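Local coordinates for protein D-3-phosphoglycerate dehydrogenase (Sulfolobus tokodaii, PDB 2EKL) that probably catalyses the NAD-dependent oxidation of D-3-phosphoglycerate, as expected of a D-isomer specific 2-hydroxyacid dehydrogenase involved in amino-acid biosynthesis, at residues 95-104 with 291-302; 219-230 with 245-256. All coordinates share one frame; numbering follows the deposited sequence.

Contact 1 of 2, residues 95-104 with 291-302; sequences VYAPGASTDS and AQKRVAEMTTQN
Arg-294 and Asn-302 of the C-terminal helix 289-309 each seize a backbone carbonyl of the 95-104 connection, which leaves the parallel five-stranded sheet (the substrate domain, as in the D-isomer specific 2-hydroxyacid dehydrogenase family), makes a type II turn (Ala-97 to Ala-100) and enters helix 102-118. The bend of Arg-294 at chi3 (-62°) lets NE and NH2 share Ala-100 O, each at 2.9 Å and from the same face of its carbonyl plane; each bond is bent to 135° at the hydrogen, and the oxygen lies 21° out of the guanidinium plane. NH2 also meets Glu-139 of the second subunit in a salt bridge. With an alanine here, Ala-100 O would probably lose both donors and Glu-139 of the second subunit this cationic partner. Met-298 lies over the turn: its SD is 3.6 Å from Ala-100 CB, and its bend at chi3 carries CE to 3.6 Å from Pro-98 O. Ala-97 CB packs on Met-298 CB, while Ala-100 CB rests on Val-295 CG2. Ser-101, which touches the bound NAD, also sets its CB against Ala-291 CB. At the other end of the contact, Asn-302 ND2 donates to Tyr-96 O at 2.8 Å, that oxygen lying in the Asn-302 amide plane.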
loop_
_atom_site.group_PDB
_atom_site.type_symbol
_atom_site.label_atom_id
_atom_site.label_comp_id
_atom_site.label_asym_id
_atom_site.label_seq_id
_atom_site.Cartn_x
_atom_site.Cartn_y
_atom_site.Cartn_z
ATOM N N VAL A 95 -0.853 33.694 -2.845
ATOM C CA VAL A 95 -1.078 32.718 -1.785
ATOM C C VAL A 95 -1.692 31.427 -2.299
ATOM O O VAL A 95 -2.366 31.407 -3.328
ATOM C CB VAL A 95 -2.011 33.278 -0.681
ATOM C CG1 VAL A 95 -1.379 34.501 -0.028
ATOM C CG2 VAL A 95 -3.373 33.624 -1.274
ATOM N N TYR A 96 -1.442 30.342 -1.572
ATOM C CA TYR A 96 -1.983 29.037 -1.921
ATOM C C TYR A 96 -1.883 28.127 -0.703
ATOM O O TYR A 96 -1.867 28.618 0.427
ATOM C CB TYR A 96 -1.249 28.438 -3.134
ATOM C CG TYR A 96 0.219 28.123 -2.938
ATOM C CD1 TYR A 96 1.132 29.121 -2.598
ATOM C CD2 TYR A 96 0.701 26.827 -3.132
ATOM C CE1 TYR A 96 2.492 28.838 -2.457
ATOM C CE2 TYR A 96 2.057 26.532 -2.994
ATOM C CZ TYR A 96 2.945 27.543 -2.657
ATOM O OH TYR A 96 4.283 27.257 -2.518
ATOM N N ALA A 97 -1.816 26.816 -0.915
ATOM C CA ALA A 97 -1.748 25.885 0.212
ATOM C C ALA A 97 -0.555 24.932 0.170
ATOM O O ALA A 97 -0.724 23.719 0.036
ATOM C CB ALA A 97 -3.049 25.083 0.294
ATOM N N PRO A 98 0.668 25.466 0.305
ATOM C CA PRO A 98 1.871 24.626 0.278
ATOM C C PRO A 98 1.924 23.581 1.395
ATOM O O PRO A 98 1.695 23.891 2.565
ATOM C CB PRO A 98 3.004 25.649 0.376
ATOM C CG PRO A 98 2.391 26.750 1.185
ATOM C CD PRO A 98 1.012 26.872 0.579
ATOM N N GLY A 99 2.228 22.342 1.016
ATOM C CA GLY A 99 2.319 21.256 1.979
ATOM C C GLY A 99 0.989 20.693 2.458
ATOM O O GLY A 99 0.962 19.762 3.257
ATOM N N ALA A 100 -0.113 21.241 1.956
ATOM C CA ALA A 100 -1.449 20.811 2.360
ATOM C C ALA A 100 -1.797 19.334 2.151
ATOM O O ALA A 100 -2.674 18.803 2.835
ATOM C CB ALA A 100 -2.490 21.671 1.663
ATOM N N SER A 101 -1.120 18.665 1.225
ATOM C CA SER A 101 -1.441 17.268 0.953
ATOM C C SER A 101 -0.357 16.263 1.331
ATOM O O SER A 101 -0.457 15.084 0.984
ATOM C CB SER A 101 -1.770 17.098 -0.531
ATOM O OG SER A 101 -0.605 17.220 -1.327
ATOM N N THR A 102 0.662 16.719 2.050
ATOM C CA THR A 102 1.776 15.855 2.434
ATOM C C THR A 102 1.433 14.421 2.840
ATOM O O THR A 102 1.879 13.475 2.191
ATOM C CB THR A 102 2.612 16.492 3.570
ATOM O OG1 THR A 102 3.127 17.757 3.131
ATOM C CG2 THR A 102 3.779 15.585 3.948
ATOM N N ASP A 103 0.646 14.244 3.898
ATOM C CA ASP A 103 0.331 12.886 4.349
ATOM C C ASP A 103 -0.407 12.036 3.323
ATOM O O ASP A 103 -0.207 10.822 3.258
ATOM C CB ASP A 103 -0.453 12.908 5.670
ATOM C CG ASP A 103 0.393 13.375 6.849
ATOM O OD1 ASP A 103 1.627 13.153 6.838
ATOM O OD2 ASP A 103 -0.179 13.951 7.800
ATOM N N SER A 104 -1.264 12.658 2.524
ATOM C CA SER A 104 -1.984 11.899 1.507
ATOM C C SER A 104 -1.019 11.423 0.421
ATOM O O SER A 104 -1.144 10.307 -0.085
ATOM C CB SER A 104 -3.103 12.749 0.905
ATOM O OG SER A 104 -4.168 12.873 1.837
ATOM N N ALA A 291 -7.215 16.082 2.705
ATOM C CA ALA A 291 -6.255 16.954 2.034
ATOM C C ALA A 291 -6.948 18.081 1.278
ATOM O O ALA A 291 -6.514 19.234 1.328
ATOM C CB ALA A 291 -5.381 16.144 1.075
ATOM N N GLN A 292 -8.027 17.748 0.581
ATOM C CA GLN A 292 -8.764 18.745 -0.180
ATOM C C GLN A 292 -9.387 19.794 0.737
ATOM O O GLN A 292 -9.489 20.962 0.363
ATOM C CB GLN A 292 -9.841 18.073 -1.032
ATOM C CG GLN A 292 -9.299 17.345 -2.262
ATOM C CD GLN A 292 -8.390 18.220 -3.109
ATOM O OE1 GLN A 292 -7.163 18.101 -3.055
ATOM N NE2 GLN A 292 -8.987 19.114 -3.885
ATOM N N LYS A 293 -9.804 19.382 1.933
ATOM C CA LYS A 293 -10.382 20.329 2.882
ATOM C C LYS A 293 -9.273 21.251 3.385
ATOM O O LYS A 293 -9.481 22.455 3.563
ATOM C CB LYS A 293 -11.019 19.604 4.071
ATOM C CG LYS A 293 -11.559 20.555 5.137
ATOM C CD LYS A 293 -12.052 19.811 6.370
ATOM C CE LYS A 293 -12.488 20.782 7.459
ATOM N NZ LYS A 293 -12.872 20.081 8.712
ATOM N N ARG A 294 -8.088 20.693 3.617
ATOM C CA ARG A 294 -6.976 21.512 4.085
ATOM C C ARG A 294 -6.561 22.518 3.013
ATOM O O ARG A 294 -6.190 23.650 3.333
ATOM C CB ARG A 294 -5.777 20.645 4.482
ATOM C CG ARG A 294 -5.974 19.884 5.787
ATOM C CD ARG A 294 -4.634 19.487 6.377
ATOM N NE ARG A 294 -3.916 18.592 5.484
ATOM C CZ ARG A 294 -4.137 17.285 5.400
ATOM N NH1 ARG A 294 -5.060 16.713 6.169
ATOM N NH2 ARG A 294 -3.446 16.556 4.533
ATOM N N VAL A 295 -6.620 22.111 1.748
ATOM C CA VAL A 295 -6.264 23.015 0.660
ATOM C C VAL A 295 -7.191 24.227 0.698
ATOM O O VAL A 295 -6.741 25.368 0.614
ATOM C CB VAL A 295 -6.381 22.322 -0.721
ATOM C CG1 VAL A 295 -6.281 23.353 -1.837
ATOM C CG2 VAL A 295 -5.266 21.293 -0.877
ATOM N N ALA A 296 -8.486 23.973 0.844
ATOM C CA ALA A 296 -9.468 25.051 0.898
ATOM C C ALA A 296 -9.264 25.940 2.123
ATOM O O ALA A 296 -9.245 27.169 2.005
ATOM C CB ALA A 296 -10.884 24.473 0.900
ATOM N N GLU A 297 -9.108 25.324 3.292
ATOM C CA GLU A 297 -8.916 26.071 4.536
ATOM C C GLU A 297 -7.635 26.892 4.550
ATOM O O GLU A 297 -7.632 28.047 4.979
ATOM C CB GLU A 297 -8.902 25.124 5.736
ATOM C CG GLU A 297 -10.149 24.271 5.876
ATOM C CD GLU A 297 -10.173 23.502 7.179
ATOM O OE1 GLU A 297 -9.125 22.932 7.555
ATOM O OE2 GLU A 297 -11.239 23.458 7.827
ATOM N N MET A 298 -6.543 26.289 4.097
ATOM C CA MET A 298 -5.264 26.979 4.067
ATOM C C MET A 298 -5.268 28.128 3.073
ATOM O O MET A 298 -4.752 29.206 3.362
ATOM C CB MET A 298 -4.145 26.001 3.717
ATOM C CG MET A 298 -3.845 25.005 4.812
ATOM S SD MET A 298 -2.421 23.995 4.391
ATOM C CE MET A 298 -1.206 25.292 4.075
ATOM N N THR A 299 -5.844 27.898 1.898
ATOM C CA THR A 299 -5.897 28.944 0.889
ATOM C C THR A 299 -6.752 30.088 1.427
ATOM O O THR A 299 -6.425 31.259 1.241
ATOM C CB THR A 299 -6.486 28.416 -0.436
ATOM O OG1 THR A 299 -5.649 27.368 -0.946
ATOM C CG2 THR A 299 -6.562 29.537 -1.474
ATOM N N THR A 300 -7.837 29.741 2.109
ATOM C CA THR A 300 -8.726 30.747 2.687
ATOM C C THR A 300 -8.016 31.527 3.794
ATOM O O THR A 300 -8.071 32.759 3.834
ATOM C CB THR A 300 -9.995 30.096 3.272
ATOM O OG1 THR A 300 -10.711 29.439 2.221
ATOM C CG2 THR A 300 -10.904 31.158 3.913
ATOM N N GLN A 301 -7.339 30.818 4.690
ATOM C CA GLN A 301 -6.644 31.491 5.778
ATOM C C GLN A 301 -5.480 32.350 5.292
ATOM O O GLN A 301 -5.261 33.454 5.803
ATOM C CB GLN A 301 -6.146 30.480 6.811
ATOM C CG GLN A 301 -5.654 31.149 8.087
ATOM C CD GLN A 301 -6.662 32.155 8.632
ATOM O OE1 GLN A 301 -7.786 31.794 8.989
ATOM N NE2 GLN A 301 -6.264 33.424 8.689
ATOM N N ASN A 302 -4.729 31.857 4.312
ATOM C CA ASN A 302 -3.609 32.630 3.789
ATOM C C ASN A 302 -4.114 33.860 3.043
ATOM O O ASN A 302 -3.471 34.913 3.057
ATOM C CB ASN A 302 -2.730 31.771 2.871
ATOM C CG ASN A 302 -1.902 30.760 3.645
ATOM O OD1 ASN A 302 -1.622 30.957 4.828
ATOM N ND2 ASN A 302 -1.490 29.684 2.980
HETATM O O HOH W 1 -0.633 18.892 5.450
#

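Contact 2 of 2, residues 219-230 with 245-256; sequences FELMKDNVIIVN and YIKKGKVYAYAT
Lys-250 stretches its fully extended side chain across to the end of helix 216-221, where its NZ donates to Phe-219 O at 2.8 Å, in the carbonyl plane and on a lone pair. A weak bond from NZ to Met-222 O adds to this grip. Phe-219 O is shared, since it also accepts from Met-222 N. Beside it, Tyr-245 OH donates to Glu-220 OE1 at 2.6 Å; the carboxylate is met on its anti side, and OE1 lies at the edge of the tyrosine ring.

Before the strands begin, Asn-225 N bonds to Lys-250 O. Strands 226-230 and 253-256 then run parallel, their axes 13° apart. Tyr-252 N bonds to Val-226 O; past the corner at Tyr-252, Ile-228 N reaches Ala-253 O at an N-H...O angle of 174°, and Ala-255 N returns to Ile-228 O. Asn-230 ND2 donates to Tyr-254 OH at 3.1 Å, the hydroxyl near the amide plane, while Asn-230 OD1 is held by Ser-232.

Apolar packing adds to these bonds. Phe-219 CB makes a CH-pi contact over one face of the Tyr-245 ring, 3.5 Å from its centroid; the two rings are nearly parallel but slid apart, with little overlap. With CG anti to the backbone N (chi1 180°), the Tyr-254 ring comes close to Ile-228, its CD1 3.8 Å from Ile-228 CG2. Val-251 CG2 faces Phe-219, Val-226 and Ile-228.

The two strands and helix 239-247 form a beta-alpha-beta unit of the Rossmann-type NAD-binding domain. Helix 102-118 covers the sheet face of Ile-227, Val-229 and Ala-255; on the other face Tyr-254 meets Leu-242 of helix 239-247, and strand 199-202 flanks strand 226-230.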
loop_
_atom_site.group_PDB
_atom_site.type_symbol
_atom_site.label_atom_id
_atom_site.label_comp_id
_atom_site.label_asym_id
_atom_site.label_seq_id
_atom_site.Cartn_x
_atom_site.Cartn_y
_atom_site.Cartn_z
ATOM N N PHE A 219 20.249 5.121 -14.346
ATOM C CA PHE A 219 19.628 3.818 -14.568
ATOM C C PHE A 219 20.699 2.729 -14.615
ATOM O O PHE A 219 20.494 1.620 -14.126
ATOM C CB PHE A 219 18.841 3.813 -15.885
ATOM C CG PHE A 219 17.420 4.285 -15.750
ATOM C CD1 PHE A 219 16.466 3.494 -15.115
ATOM C CD2 PHE A 219 17.036 5.525 -16.247
ATOM C CE1 PHE A 219 15.151 3.930 -14.974
ATOM C CE2 PHE A 219 15.718 5.976 -16.112
ATOM C CZ PHE A 219 14.775 5.174 -15.473
ATOM N N GLU A 220 21.843 3.049 -15.209
ATOM C CA GLU A 220 22.925 2.077 -15.315
ATOM C C GLU A 220 23.503 1.739 -13.939
ATOM O O GLU A 220 23.895 0.601 -13.683
ATOM C CB GLU A 220 24.026 2.623 -16.231
ATOM C CG GLU A 220 25.051 1.589 -16.679
ATOM C CD GLU A 220 24.420 0.396 -17.383
ATOM O OE1 GLU A 220 23.538 0.603 -18.243
ATOM O OE2 GLU A 220 24.810 -0.750 -17.079
ATOM N N LEU A 221 23.546 2.732 -13.055
ATOM C CA LEU A 221 24.078 2.547 -11.709
ATOM C C LEU A 221 23.164 1.720 -10.810
ATOM O O LEU A 221 23.617 1.118 -9.840
ATOM C CB LEU A 221 24.310 3.907 -11.043
ATOM C CG LEU A 221 25.575 4.692 -11.398
ATOM C CD1 LEU A 221 25.418 6.143 -10.960
ATOM C CD2 LEU A 221 26.780 4.046 -10.722
ATOM N N MET A 222 21.877 1.691 -11.136
ATOM C CA MET A 222 20.908 0.970 -10.323
ATOM C C MET A 222 21.145 -0.523 -10.163
ATOM O O MET A 222 21.818 -1.161 -10.978
ATOM C CB MET A 222 19.499 1.190 -10.874
ATOM C CG MET A 222 18.995 2.607 -10.731
ATOM S SD MET A 222 17.385 2.766 -11.502
ATOM C CE MET A 222 17.224 4.540 -11.598
ATOM N N LYS A 223 20.582 -1.075 -9.092
ATOM C CA LYS A 223 20.695 -2.500 -8.827
ATOM C C LYS A 223 19.721 -3.220 -9.745
ATOM O O LYS A 223 18.752 -2.628 -10.217
ATOM C CB LYS A 223 20.318 -2.825 -7.375
ATOM C CG LYS A 223 21.248 -2.262 -6.320
ATOM C CD LYS A 223 20.892 -2.790 -4.927
ATOM C CE LYS A 223 21.048 -4.307 -4.851
ATOM N NZ LYS A 223 20.772 -4.866 -3.488
ATOM N N ASP A 224 19.982 -4.497 -9.999
ATOM C CA ASP A 224 19.085 -5.291 -10.827
ATOM C C ASP A 224 17.799 -5.514 -10.034
ATOM O O ASP A 224 17.834 -5.646 -8.808
ATOM C CB ASP A 224 19.722 -6.642 -11.168
ATOM C CG ASP A 224 20.939 -6.506 -12.064
ATOM O OD1 ASP A 224 20.850 -5.778 -13.076
ATOM O OD2 ASP A 224 21.980 -7.131 -11.764
ATOM N N ASN A 225 16.670 -5.551 -10.736
ATOM C CA ASN A 225 15.362 -5.764 -10.118
ATOM C C ASN A 225 14.907 -4.632 -9.210
ATOM O O ASN A 225 14.101 -4.841 -8.304
ATOM C CB ASN A 225 15.350 -7.075 -9.334
ATOM C CG ASN A 225 15.376 -8.278 -10.234
ATOM O OD1 ASN A 225 16.321 -9.069 -10.212
ATOM N ND2 ASN A 225 14.336 -8.422 -11.049
ATOM N N VAL A 226 15.416 -3.433 -9.463
ATOM C CA VAL A 226 15.048 -2.273 -8.664
ATOM C C VAL A 226 13.578 -1.925 -8.885
ATOM O O VAL A 226 13.025 -2.166 -9.961
ATOM C CB VAL A 226 15.927 -1.047 -9.037
ATOM C CG1 VAL A 226 15.670 -0.637 -10.489
ATOM C CG2 VAL A 226 15.644 0.117 -8.099
ATOM N N ILE A 227 12.944 -1.391 -7.845
ATOM C CA ILE A 227 11.557 -0.949 -7.917
ATOM C C ILE A 227 11.644 0.567 -7.792
ATOM O O ILE A 227 12.270 1.086 -6.863
ATOM C CB ILE A 227 10.703 -1.498 -6.749
ATOM C CG1 ILE A 227 10.514 -3.006 -6.902
ATOM C CG2 ILE A 227 9.342 -0.799 -6.723
ATOM C CD1 ILE A 227 9.812 -3.652 -5.725
ATOM N N ILE A 228 11.048 1.276 -8.740
ATOM C CA ILE A 228 11.082 2.734 -8.720
ATOM C C ILE A 228 9.680 3.294 -8.512
ATOM O O ILE A 228 8.757 2.942 -9.240
ATOM C CB ILE A 228 11.650 3.289 -10.050
ATOM C CG1 ILE A 228 13.023 2.672 -10.327
ATOM C CG2 ILE A 228 11.753 4.805 -9.980
ATOM C CD1 ILE A 228 13.610 3.044 -11.702
ATOM N N VAL A 229 9.528 4.162 -7.515
ATOM C CA VAL A 229 8.229 4.764 -7.218
ATOM C C VAL A 229 8.330 6.262 -7.446
ATOM O O VAL A 229 9.322 6.888 -7.069
ATOM C CB VAL A 229 7.806 4.508 -5.748
ATOM C CG1 VAL A 229 6.414 5.091 -5.490
ATOM C CG2 VAL A 229 7.804 3.013 -5.460
ATOM N N ASN A 230 7.306 6.845 -8.058
ATOM C CA ASN A 230 7.327 8.276 -8.324
ATOM C C ASN A 230 5.976 8.945 -8.091
ATOM O O ASN A 230 5.017 8.685 -8.811
ATOM C CB ASN A 230 7.776 8.525 -9.772
ATOM C CG ASN A 230 7.983 10.007 -10.082
ATOM O OD1 ASN A 230 7.825 10.868 -9.217
ATOM N ND2 ASN A 230 8.339 10.305 -11.327
ATOM N N TYR A 245 15.135 0.383 -19.984
ATOM C CA TYR A 245 15.543 -0.469 -18.879
ATOM C C TYR A 245 14.474 -1.437 -18.381
ATOM O O TYR A 245 14.797 -2.445 -17.753
ATOM C CB TYR A 245 16.085 0.399 -17.742
ATOM C CG TYR A 245 17.501 0.850 -18.009
ATOM C CD1 TYR A 245 18.588 0.043 -17.661
ATOM C CD2 TYR A 245 17.759 2.051 -18.666
ATOM C CE1 TYR A 245 19.896 0.423 -17.967
ATOM C CE2 TYR A 245 19.065 2.441 -18.979
ATOM C CZ TYR A 245 20.125 1.620 -18.625
ATOM O OH TYR A 245 21.412 2.000 -18.923
ATOM N N ILE A 246 13.208 -1.139 -18.649
ATOM C CA ILE A 246 12.141 -2.052 -18.256
ATOM C C ILE A 246 12.158 -3.212 -19.255
ATOM O O ILE A 246 12.065 -4.383 -18.877
ATOM C CB ILE A 246 10.758 -1.359 -18.282
ATOM C CG1 ILE A 246 10.621 -0.440 -17.063
ATOM C CG2 ILE A 246 9.641 -2.399 -18.285
ATOM C CD1 ILE A 246 9.292 0.288 -16.980
ATOM N N LYS A 247 12.307 -2.883 -20.535
ATOM C CA LYS A 247 12.347 -3.906 -21.571
ATOM C C LYS A 247 13.580 -4.798 -21.448
ATOM O O LYS A 247 13.533 -5.973 -21.807
ATOM C CB LYS A 247 12.278 -3.253 -22.955
ATOM C CG LYS A 247 10.925 -2.599 -23.214
ATOM C CD LYS A 247 10.888 -1.821 -24.518
ATOM C CE LYS A 247 10.985 -2.736 -25.724
ATOM N NZ LYS A 247 10.745 -1.981 -26.987
ATOM N N LYS A 248 14.676 -4.241 -20.935
ATOM C CA LYS A 248 15.908 -5.007 -20.741
ATOM C C LYS A 248 15.709 -5.997 -19.595
ATOM O O LYS A 248 16.455 -6.969 -19.462
ATOM C CB LYS A 248 17.079 -4.083 -20.391
ATOM C CG LYS A 248 17.547 -3.181 -21.515
ATOM C CD LYS A 248 18.673 -2.278 -21.036
ATOM C CE LYS A 248 19.198 -1.402 -22.158
ATOM N NZ LYS A 248 20.234 -0.449 -21.680
ATOM N N GLY A 249 14.705 -5.731 -18.765
ATOM C CA GLY A 249 14.421 -6.600 -17.638
ATOM C C GLY A 249 15.100 -6.161 -16.351
ATOM O O GLY A 249 15.012 -6.849 -15.331
ATOM N N LYS A 250 15.772 -5.014 -16.380
ATOM C CA LYS A 250 16.462 -4.534 -15.189
ATOM C C LYS A 250 15.521 -3.978 -14.131
ATOM O O LYS A 250 15.676 -4.263 -12.943
ATOM C CB LYS A 250 17.494 -3.461 -15.544
ATOM C CG LYS A 250 18.334 -3.046 -14.339
ATOM C CD LYS A 250 19.483 -2.132 -14.715
ATOM C CE LYS A 250 20.362 -1.865 -13.502
ATOM N NZ LYS A 250 21.515 -0.980 -13.821
ATOM N N VAL A 251 14.558 -3.169 -14.559
ATOM C CA VAL A 251 13.600 -2.573 -13.632
ATOM C C VAL A 251 12.471 -3.559 -13.372
ATOM O O VAL A 251 11.780 -3.977 -14.301
ATOM C CB VAL A 251 13.022 -1.255 -14.209
ATOM C CG1 VAL A 251 11.969 -0.678 -13.268
ATOM C CG2 VAL A 251 14.150 -0.248 -14.425
ATOM N N TYR A 252 12.298 -3.942 -12.110
ATOM C CA TYR A 252 11.252 -4.885 -11.735
ATOM C C TYR A 252 9.888 -4.235 -11.932
ATOM O O TYR A 252 8.940 -4.871 -12.410
ATOM C CB TYR A 252 11.419 -5.293 -10.267
ATOM C CG TYR A 252 10.419 -6.322 -9.794
ATOM C CD1 TYR A 252 10.578 -7.673 -10.106
ATOM C CD2 TYR A 252 9.309 -5.945 -9.038
ATOM C CE1 TYR A 252 9.657 -8.625 -9.672
ATOM C CE2 TYR A 252 8.379 -6.891 -8.600
ATOM C CZ TYR A 252 8.563 -8.227 -8.920
ATOM O OH TYR A 252 7.659 -9.172 -8.485
ATOM N N ALA A 253 9.792 -2.962 -11.566
ATOM C CA ALA A 253 8.540 -2.239 -11.704
ATOM C C ALA A 253 8.709 -0.741 -11.514
ATOM O O ALA A 253 9.618 -0.286 -10.810
ATOM C CB ALA A 253 7.515 -2.774 -10.691
ATOM N N TYR A 254 7.834 0.017 -12.167
ATOM C CA TYR A 254 7.806 1.467 -12.044
ATOM C C TYR A 254 6.381 1.770 -11.586
ATOM O O TYR A 254 5.415 1.462 -12.291
ATOM C CB TYR A 254 8.073 2.156 -13.389
ATOM C CG TYR A 254 8.046 3.675 -13.322
ATOM C CD1 TYR A 254 9.006 4.383 -12.590
ATOM C CD2 TYR A 254 7.069 4.405 -13.998
ATOM C CE1 TYR A 254 8.989 5.780 -12.539
ATOM C CE2 TYR A 254 7.045 5.799 -13.954
ATOM C CZ TYR A 254 8.007 6.479 -13.223
ATOM O OH TYR A 254 7.987 7.855 -13.190
ATOM N N ALA A 255 6.249 2.332 -10.389
ATOM C CA ALA A 255 4.937 2.670 -9.838
ATOM C C ALA A 255 4.862 4.182 -9.748
ATOM O O ALA A 255 5.674 4.802 -9.066
ATOM C CB ALA A 255 4.773 2.045 -8.455
ATOM N N THR A 256 3.878 4.782 -10.408
ATOM C CA THR A 256 3.795 6.232 -10.418
ATOM C C THR A 256 2.384 6.798 -10.351
ATOM O O THR A 256 1.424 6.165 -10.787
ATOM C CB THR A 256 4.484 6.774 -11.691
ATOM O OG1 THR A 256 4.512 8.201 -11.662
ATOM C CG2 THR A 256 3.725 6.315 -12.939
#

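Contact 1 and contact 2 lie on opposite sides of the chain's centre, their own centres about 33 Å apart and their nearest atoms about 11 Å apart. Contact 2 is the larger and more buried, with 938 Å² against 571 Å²; it joins sequence neighbours largely through parallel main-chain pairing, and no other chain of the assembly touches its segments. The partly buried contact 1 joins distant parts of the sequence and reaches the second subunit. Both set side chains on backbone carbonyls, but in contact 1 side chains make all the cross-segment hydrogen bonds, whereas contact 2 adds backbone-to-backbone ones. Helix 102-118 connects them: it starts in contact 1, and its later residues pack on the sheet of contact 2.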